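Local coordinates for cellulosomal scaffoldin adaptor protein B (Acetivibrio cellulolyticus, PDB 4UYP), which carries a C-terminal type I dockerin, the part present here, which binds calcium and docks onto a cohesin of the anchoring scaffoldin ScaC, at residues V19-Y24 / G47-N52; A41-N46 / F66-E71. The protein carries 2 engineered substitutions. All coordinates share one frame; numbering follows the deposited sequence. Where two conformers were deposited one is given.

Interaction 1: residues V19-Y24 / G47-N52; sequences VLIRDY and GSIKIN. With CA (calcium ion), chain K.
Residues 19-24 are a middle stretch of helix 15-26, while 47-52 leaves Gly47, runs extended through Ser48-Lys50 along the second half of a calcium loop and enters helix 51-61, with Lys50 as N-cap. The backbones come nearest at Arg22 and Ile51, whose CA atoms are 6.4 Å apart, and open slightly at Ile21 and Ile49. Ile49 is the centre of the contact. With chi1 -50° its CG1 lies beside the backbone N and CG2 is anti to it; Ile49 CG2 meets the CG2 of Ile21 at 3.8 Å, a methyl-to-methyl touch between two obliquely crossing side chains that share the same branch orientation. The other branch of Ile49, extended along CG1, carries CD1 over one face of the Tyr24 ring, 4.3 Å from its centroid and displaced toward the rim, a CH-pi contact. Tyr24 reaches this place because its CG is anti to the backbone N (chi1 -170°); the two side chains cross at about a right angle, and Tyr24 CD1 lies 4.0 Å from Ile49 CG2. Farther along, Ile51 bends its CD1 back toward the aliphatic CG of Arg22, a loose contact at 4.4 Å, whereas the guanidinium leads away to a salt bridge with Glu78 of a ScaC chain. Met38 and Ala41 of helix 37-41 also pack on Ile49. Just before Ile49, the carbonyl O of Ser48 binds calcium at 2.3 Å, and the OD1 of Asn52 accepts a hydrogen bond from a water on the same ion. The contact thus ties an apolar loop residue to a helix of the other half of the domain, as in the EF-hand-like, paired calcium loop-helix fold of type I dockerins.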
ATOM      1  N   VAL B  19       5.793  21.546  -5.076  1.00 10.28           N
ATOM      2  CA  VAL B  19       4.401  21.135  -4.806  1.00  9.95           C
ATOM      3  C   VAL B  19       4.005  19.925  -5.640  1.00 10.18           C
ATOM      4  O   VAL B  19       3.355  18.962  -5.142  1.00 10.74           O
ATOM      5  CB  VAL B  19       3.483  22.280  -5.057  1.00 10.26           C
ATOM      6  CG1 VAL B  19       2.019  21.827  -4.809  1.00 10.95           C
ATOM      7  CG2 VAL B  19       3.733  23.480  -4.118  1.00 12.12           C
ATOM      8  N   LEU B  20       4.404  19.888  -6.924  1.00 11.31           N
ATOM      9  CA  LEU B  20       4.095  18.768  -7.773  1.00 10.85           C
ATOM     10  C   LEU B  20       4.730  17.497  -7.315  1.00 10.96           C
ATOM     11  O   LEU B  20       4.111  16.409  -7.339  1.00 11.01           O
ATOM     12  CB  LEU B  20       4.464  19.030  -9.223  1.00 13.33           C
ATOM     13  CG  LEU B  20       3.654  20.170  -9.816  1.00 15.69           C
ATOM     14  CD1 LEU B  20       4.209  20.571 -11.202  1.00 18.06           C
ATOM     15  CD2 LEU B  20       2.237  19.606 -10.109  1.00 20.35           C
ATOM     16  N   ILE B  21       6.009  17.542  -6.828  1.00 10.85           N
ATOM     17  CA  ILE B  21       6.619  16.348  -6.305  1.00 10.14           C
ATOM     18  C   ILE B  21       5.828  15.895  -5.058  1.00 10.54           C
ATOM     19  O   ILE B  21       5.595  14.664  -4.904  1.00 10.22           O
ATOM     20  CB  ILE B  21       8.075  16.613  -5.912  1.00 10.51           C
ATOM     21  CG1 ILE B  21       8.884  16.978  -7.179  1.00 12.86           C
ATOM     22  CG2 ILE B  21       8.680  15.377  -5.311  1.00 10.97           C
ATOM     23  CD1 ILE B  21      10.351  17.377  -6.879  1.00 12.11           C
ATOM     24  N   ARG B  22       5.459  16.837  -4.184  1.00 10.20           N
ATOM     25  CA  ARG B  22       4.620  16.453  -3.029  1.00  9.69           C
ATOM     26  C   ARG B  22       3.261  15.785  -3.498  1.00  9.61           C
ATOM     27  O   ARG B  22       2.839  14.764  -2.880  1.00 10.41           O
ATOM     28  CB  ARG B  22       4.425  17.686  -2.157  1.00  9.88           C
ATOM     29  CG  ARG B  22       3.585  17.355  -0.893  1.00 10.15           C
ATOM     30  CD  ARG B  22       3.496  18.612  -0.042  1.00 10.68           C
ATOM     31  NE  ARG B  22       2.640  19.616  -0.692  1.00 11.19           N
ATOM     32  CZ  ARG B  22       2.669  20.903  -0.377  1.00 13.18           C
ATOM     33  NH1 ARG B  22       3.554  21.431   0.453  1.00 14.00           N
ATOM     34  NH2 ARG B  22       1.744  21.667  -0.939  1.00 15.05           N
ATOM     35  N   ASP B  23       2.677  16.286  -4.568  1.00  9.80           N
ATOM     36  CA  ASP B  23       1.398  15.673  -5.078  1.00 10.88           C
ATOM     37  C   ASP B  23       1.705  14.267  -5.453  1.00 12.12           C
ATOM     38  O   ASP B  23       0.828  13.367  -5.255  1.00 11.35           O
ATOM     39  CB  ASP B  23       0.891  16.431  -6.308  1.00 12.67           C
ATOM     40  CG  ASP B  23       0.227  17.710  -5.994  1.00 17.27           C
ATOM     41  OD1 ASP B  23      -0.061  18.025  -4.839  1.00 18.42           O
ATOM     42  OD2 ASP B  23       0.050  18.420  -7.087  1.00 22.78           O
ATOM     43  N   TYR B  24       2.861  13.947  -6.090  1.00 10.42           N
ATOM     44  CA  TYR B  24       3.164  12.570  -6.418  1.00 11.07           C
ATOM     45  C   TYR B  24       3.341  11.654  -5.204  1.00 10.02           C
ATOM     46  O   TYR B  24       2.818  10.515  -5.131  1.00 13.00           O
ATOM     47  CB  TYR B  24       4.487  12.546  -7.270  1.00 12.92           C
ATOM     48  CG  TYR B  24       4.822  11.241  -7.882  1.00 12.29           C
ATOM     49  CD1 TYR B  24       5.556  10.267  -7.186  1.00 13.85           C
ATOM     50  CD2 TYR B  24       4.350  10.945  -9.199  1.00 15.47           C
ATOM     51  CE1 TYR B  24       5.827   9.017  -7.742  1.00 15.15           C
ATOM     52  CE2 TYR B  24       4.727   9.729  -9.745  1.00 15.08           C
ATOM     53  CZ  TYR B  24       5.396   8.765  -9.013  1.00 15.84           C
ATOM     54  OH  TYR B  24       5.659   7.536  -9.639  1.00 17.98           O
ATOM     55  N   GLY B  47      16.952   7.234  -7.487  1.00 18.19           N
ATOM     56  CA  GLY B  47      16.130   6.365  -8.278  1.00 17.28           C
ATOM     57  C   GLY B  47      14.665   6.254  -7.927  1.00 17.93           C
ATOM     58  O   GLY B  47      13.882   5.704  -8.702  1.00 18.47           O
ATOM     59  N   SER B  48      14.284   6.942  -6.820  1.00 14.93           N
ATOM     60  CA  SER B  48      12.891   6.964  -6.367  1.00 14.16           C
ATOM     61  C   SER B  48      12.505   8.383  -6.081  1.00 13.28           C
ATOM     62  O   SER B  48      13.361   9.234  -5.725  1.00 15.51           O
ATOM     63  CB  SER B  48      12.639   6.192  -5.095  1.00 14.25           C
ATOM     64  OG  SER B  48      12.802   4.772  -5.295  1.00 15.69           O
ATOM     65  N   ILE B  49      11.215   8.686  -6.302  1.00 12.34           N
ATOM     66  CA  ILE B  49      10.669   9.982  -5.902  0.50 12.07           C
ATOM     67  C   ILE B  49      10.132   9.850  -4.458  1.00 12.31           C
ATOM     68  O   ILE B  49       9.267   8.992  -4.190  1.00 13.28           O
ATOM     69  CB  ILE B  49       9.615  10.408  -6.887  0.50 12.36           C
ATOM     70  CG1 ILE B  49      10.153  10.277  -8.336  0.50 13.65           C
ATOM     71  CG2 ILE B  49       9.174  11.851  -6.665  0.50 12.28           C
ATOM     72  CD1 ILE B  49       9.207  10.856  -9.384  0.50 16.03           C
ATOM     73  N   LYS B  50      10.664  10.639  -3.549  1.00 11.69           N
ATOM     74  CA  LYS B  50      10.284  10.598  -2.138  1.00 11.13           C
ATOM     75  C   LYS B  50      10.155  11.968  -1.638  1.00 10.11           C
ATOM     76  O   LYS B  50      10.445  12.971  -2.289  1.00 10.61           O
ATOM     77  CB  LYS B  50      11.293   9.843  -1.324  1.00 10.35           C
ATOM     78  CG  LYS B  50      11.572   8.385  -1.812  1.00 12.41           C
ATOM     79  CD  LYS B  50      12.651   7.709  -1.015  1.00 12.88           C
ATOM     80  CE  LYS B  50      12.208   7.388   0.361  1.00 13.19           C
ATOM     81  NZ  LYS B  50      13.249   6.608   1.123  1.00 16.92           N
ATOM     82  N   ILE B  51       9.614  12.106  -0.384  1.00  9.95           N
ATOM     83  CA  ILE B  51       9.358  13.434   0.116  1.00 10.66           C
ATOM     84  C   ILE B  51      10.615  14.324   0.175  1.00 10.31           C
ATOM     85  O   ILE B  51      10.463  15.554   0.081  1.00 10.87           O
ATOM     86  CB  ILE B  51       8.596  13.359   1.530  1.00  9.41           C
ATOM     87  CG1 ILE B  51       7.979  14.740   1.959  1.00  9.83           C
ATOM     88  CG2 ILE B  51       9.512  12.829   2.607  1.00  9.95           C
ATOM     89  CD1 ILE B  51       7.033  15.321   0.932  1.00 12.26           C
ATOM     90  N   ASN B  52      11.775  13.707   0.415  1.00 10.08           N
ATOM     91  CA  ASN B  52      12.905  14.636   0.509  1.00 10.57           C
ATOM     92  C   ASN B  52      13.257  15.229  -0.840  1.00 11.31           C
ATOM     93  O   ASN B  52      13.809  16.340  -0.834  1.00 11.34           O
ATOM     94  CB  ASN B  52      14.119  13.870   1.046  1.00 10.91           C
ATOM     95  CG  ASN B  52      14.672  12.870   0.052  1.00 11.55           C
ATOM     96  OD1 ASN B  52      13.951  12.047  -0.539  1.00 11.69           O
ATOM     97  ND2 ASN B  52      16.012  12.915  -0.175  1.00 13.51           N
TER
HETATM   98 CA    CA K 200      14.958  10.658  -4.866  1.00 13.19          CA
HETATM   99  O   HOH W   1      14.869  10.370  -2.467  1.00 11.66           O

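Interaction 2: residues A41-N46 / F66-E71; sequences ADVDGN and FLFPVE. With CA (calcium ion), chain K; SO4 (sulfate ion), chain F.
Val43 lies against one face of the Phe68 ring, its CG1 over the centre at 3.8 Å from the centroid in a CH-pi contact only 7° off the ring normal. CB and CG2 of the valine spread toward the CD1 side of the same ring, and CB comes within 3.5 Å of Phe68 CD1, a tight fit. Phe68 keeps its CG anti to the carbonyl carbon (chi1 -66°), beside the backbone N. That N donates to Glu71 OE1 at 2.8 Å, almost straight and on the anti lone pair, so the side chain of Glu71, the last residue of the 3-10 segment 69-71, turns back to the residue just before that segment. Between the two backbones, Val70 N donates to Val43 O at 3.0 Å, approaching from above the carbonyl plane. Pro69 CD and Val70 CG1 crowd round the same oxygen. Pro69 CB rests on Asp44 CA, and Val70 CG2 lies 3.7 Å from Gly45 CA, where a side chain would collide with it; the positive phi of Gly45 also suits glycine, at the end of the type I turn from Asp42. Asp42 and Asp44 direct their side chains away from 66-71, and with Asn46 each gives OD1 to calcium; Asn46 N donates to Asp44 OD1 to close an Asx turn. Ser48 and Asp53 complete the protein ligands. Asn46 ND2 holds a sulfate, probably from the crystallisation liquor, at 2.7 Å from its O4. The C-terminal segment thus packs on the outer side of the calcium loop that follows helix 37-41, while Val43 also touches Asp53, Leu56 and Val57 of helix 51-61, and the Phe68 ring meets Tyr60 of that helix.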
ATOM      1  N   ALA B  41      12.365  15.166 -11.219  1.00 13.66           N
ATOM      2  CA  ALA B  41      11.936  15.219  -9.793  1.00 14.15           C
ATOM      3  C   ALA B  41      12.944  14.539  -8.873  1.00 13.84           C
ATOM      4  O   ALA B  41      12.955  14.786  -7.666  1.00 13.92           O
ATOM      5  CB  ALA B  41      10.599  14.466  -9.676  1.00 12.97           C
ATOM      6  N   ASP B  42      13.727  13.582  -9.357  1.00 13.70           N
ATOM      7  CA  ASP B  42      14.573  12.782  -8.518  1.00 12.55           C
ATOM      8  C   ASP B  42      15.912  13.555  -8.268  1.00 14.07           C
ATOM      9  O   ASP B  42      16.997  13.117  -8.767  1.00 14.41           O
ATOM     10  CB  ASP B  42      14.820  11.350  -9.124  1.00 14.20           C
ATOM     11  CG  ASP B  42      15.684  10.525  -8.250  1.00 15.79           C
ATOM     12  OD1 ASP B  42      15.767  10.731  -6.983  1.00 14.41           O
ATOM     13  OD2 ASP B  42      16.321   9.575  -8.768  1.00 18.36           O
ATOM     14  N   VAL B  43      15.818  14.608  -7.485  1.00 12.52           N
ATOM     15  CA  VAL B  43      16.961  15.502  -7.375  1.00 12.83           C
ATOM     16  C   VAL B  43      18.020  14.927  -6.456  1.00 15.16           C
ATOM     17  O   VAL B  43      19.162  15.477  -6.469  1.00 15.97           O
ATOM     18  CB  VAL B  43      16.528  16.913  -6.998  1.00 11.86           C
ATOM     19  CG1 VAL B  43      15.695  17.544  -8.075  1.00 13.08           C
ATOM     20  CG2 VAL B  43      15.663  16.947  -5.721  1.00 12.62           C
ATOM     21  N   ASP B  44      17.765  13.943  -5.595  1.00 14.57           N
ATOM     22  CA  ASP B  44      18.884  13.260  -4.914  1.00 18.31           C
ATOM     23  C   ASP B  44      19.510  12.090  -5.737  1.00 17.90           C
ATOM     24  O   ASP B  44      20.508  11.522  -5.313  1.00 21.95           O
ATOM     25  CB  ASP B  44      18.554  12.941  -3.448  1.00 17.02           C
ATOM     26  CG  ASP B  44      17.611  11.698  -3.269  1.00 14.34           C
ATOM     27  OD1 ASP B  44      17.153  11.199  -4.324  1.00 14.18           O
ATOM     28  OD2 ASP B  44      17.573  11.275  -2.090  1.00 15.12           O
ATOM     29  N   GLY B  45      18.967  11.799  -6.857  1.00 16.43           N
ATOM     30  CA  GLY B  45      19.486  10.851  -7.809  1.00 18.82           C
ATOM     31  C   GLY B  45      19.453   9.430  -7.297  1.00 22.91           C
ATOM     32  O   GLY B  45      20.188   8.573  -7.793  1.00 22.61           O
ATOM     33  N   ASN B  46      18.580   9.145  -6.320  1.00 19.69           N
ATOM     34  CA  ASN B  46      18.567   7.759  -5.767  1.00 20.95           C
ATOM     35  C   ASN B  46      17.712   6.804  -6.491  1.00 21.71           C
ATOM     36  O   ASN B  46      17.791   5.569  -6.183  1.00 24.73           O
ATOM     37  CB  ASN B  46      18.269   7.774  -4.257  1.00 20.22           C
ATOM     38  CG  ASN B  46      16.793   8.036  -3.945  1.00 14.66           C
ATOM     39  OD1 ASN B  46      16.027   8.487  -4.740  1.00 15.26           O
ATOM     40  ND2 ASN B  46      16.448   7.719  -2.748  1.00 18.67           N
ATOM     41  N   PHE B  66      22.476  25.380  -3.750  1.00 19.94           N
ATOM     42  CA  PHE B  66      22.698  25.960  -5.084  1.00 19.76           C
ATOM     43  C   PHE B  66      22.852  24.964  -6.180  1.00 19.88           C
ATOM     44  O   PHE B  66      23.029  25.286  -7.354  1.00 21.86           O
ATOM     45  CB  PHE B  66      23.900  26.952  -5.027  1.00 23.32           C
ATOM     46  CG  PHE B  66      23.668  28.019  -4.018  1.00 26.95           C
ATOM     47  CD1 PHE B  66      22.751  29.021  -4.255  1.00 31.82           C
ATOM     48  CD2 PHE B  66      24.295  27.924  -2.782  1.00 32.50           C
ATOM     49  CE1 PHE B  66      22.489  29.985  -3.265  1.00 36.27           C
ATOM     50  CE2 PHE B  66      24.046  28.835  -1.791  1.00 36.90           C
ATOM     51  CZ  PHE B  66      23.146  29.877  -2.045  1.00 36.61           C
ATOM     52  N   LEU B  67      22.785  23.694  -5.801  1.00 19.41           N
ATOM     53  CA  LEU B  67      22.787  22.585  -6.728  0.50 19.28           C
ATOM     54  C   LEU B  67      22.116  21.436  -6.011  1.00 17.17           C
ATOM     55  O   LEU B  67      22.079  21.427  -4.747  1.00 17.72           O
ATOM     56  CB  LEU B  67      24.206  22.215  -7.219  0.50 21.70           C
ATOM     57  CG  LEU B  67      25.373  22.201  -6.255  0.50 23.75           C
ATOM     58  CD1 LEU B  67      25.295  21.034  -5.339  0.50 25.37           C
ATOM     59  CD2 LEU B  67      26.690  22.068  -7.005  0.50 23.63           C
ATOM     60  N   PHE B  68      21.680  20.471  -6.796  1.00 16.83           N
ATOM     61  CA  PHE B  68      21.059  19.246  -6.223  1.00 14.70           C
ATOM     62  C   PHE B  68      22.093  18.167  -6.005  1.00 18.08           C
ATOM     63  O   PHE B  68      23.151  18.115  -6.699  1.00 18.54           O
ATOM     64  CB  PHE B  68      19.937  18.747  -7.150  1.00 15.46           C
ATOM     65  CG  PHE B  68      18.821  19.734  -7.195  1.00 14.04           C
ATOM     66  CD1 PHE B  68      18.055  19.939  -6.033  1.00 12.65           C
ATOM     67  CD2 PHE B  68      18.475  20.465  -8.332  1.00 14.10           C
ATOM     68  CE1 PHE B  68      16.972  20.860  -6.025  1.00 14.38           C
ATOM     69  CE2 PHE B  68      17.379  21.335  -8.372  1.00 13.11           C
ATOM     70  CZ  PHE B  68      16.622  21.550  -7.182  1.00 13.19           C
ATOM     71  N   PRO B  69      21.884  17.242  -5.079  1.00 17.98           N
ATOM     72  CA  PRO B  69      22.849  16.141  -4.890  1.00 18.83           C
ATOM     73  C   PRO B  69      23.099  15.346  -6.134  1.00 22.12           C
ATOM     74  O   PRO B  69      24.302  14.926  -6.352  1.00 24.08           O
ATOM     75  CB  PRO B  69      22.162  15.276  -3.823  1.00 17.15           C
ATOM     76  CG  PRO B  69      21.335  16.223  -3.074  1.00 18.66           C
ATOM     77  CD  PRO B  69      20.757  17.187  -4.101  1.00 18.35           C
ATOM     78  N   VAL B  70      22.107  15.130  -7.039  1.00 18.29           N
ATOM     79  CA  VAL B  70      22.350  14.428  -8.284  1.00 22.96           C
ATOM     80  C   VAL B  70      23.387  15.131  -9.189  1.00 25.23           C
ATOM     81  O   VAL B  70      24.011  14.447 -10.012  1.00 26.17           O
ATOM     82  CB  VAL B  70      21.049  14.157  -9.039  1.00 20.81           C
ATOM     83  CG1 VAL B  70      20.394  15.407  -9.625  1.00 21.64           C
ATOM     84  CG2 VAL B  70      21.204  13.081 -10.148  1.00 23.60           C
ATOM     85  N   GLU B  71      23.543  16.430  -9.021  1.00 21.90           N
ATOM     86  CA  GLU B  71      24.510  17.239  -9.843  1.00 23.86           C
ATOM     87  C   GLU B  71      25.924  17.267  -9.199  1.00 30.25           C
ATOM     88  O   GLU B  71      26.877  17.703  -9.889  1.00 36.46           O
ATOM     89  CB  GLU B  71      23.983  18.638  -9.939  1.00 21.80           C
ATOM     90  CG  GLU B  71      22.619  18.723 -10.580  1.00 21.63           C
ATOM     91  CD  GLU B  71      22.116  20.120 -10.625  1.00 24.58           C
ATOM     92  OE1 GLU B  71      21.795  20.809  -9.605  1.00 20.70           O
ATOM     93  OE2 GLU B  71      22.119  20.624 -11.774  1.00 28.97           O
TER
HETATM   94 CA    CA K 200      14.958  10.658  -4.866  1.00 13.19          CA
HETATM   95  S   SO4 F1146      18.795   5.296  -0.432  1.00 32.31           S
HETATM   96  O1  SO4 F1146      19.560   5.988   0.687  1.00 37.04           O
HETATM   97  O2  SO4 F1146      17.913   4.362   0.317  1.00 40.55           O
HETATM   98  O3  SO4 F1146      19.898   4.514  -1.168  1.00 38.37           O
HETATM   99  O4  SO4 F1146      18.113   6.231  -1.317  1.00 44.34           O
HETATM  100  O   HOH W   1      14.869  10.370  -2.467  1.00 11.66           O

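In the fold
Interactions 1 and 2, with centres about 12 Å apart, share one calcium loop: 41-46 supplies its first half and 47-52 its second. Both bind the same ion and share one coordinating water. Two probable hydrogen bonds join the halves directly, Gly47 N to Asp42 OD2 at 2.7 Å and Asn52 ND2 to Asp44 OD2 at 3.0 Å, so second-shell contacts steady carboxylates whose OD1 atoms hold the metal. Ile21 CD1 also packs 3.8 Å from Ala41 O. Helix 15-26 packs on the loop in interaction 1 and the C-terminal 66-71 in interaction 2, while Lys50 and Asn52 bond to residues of neighbouring ScaC chains.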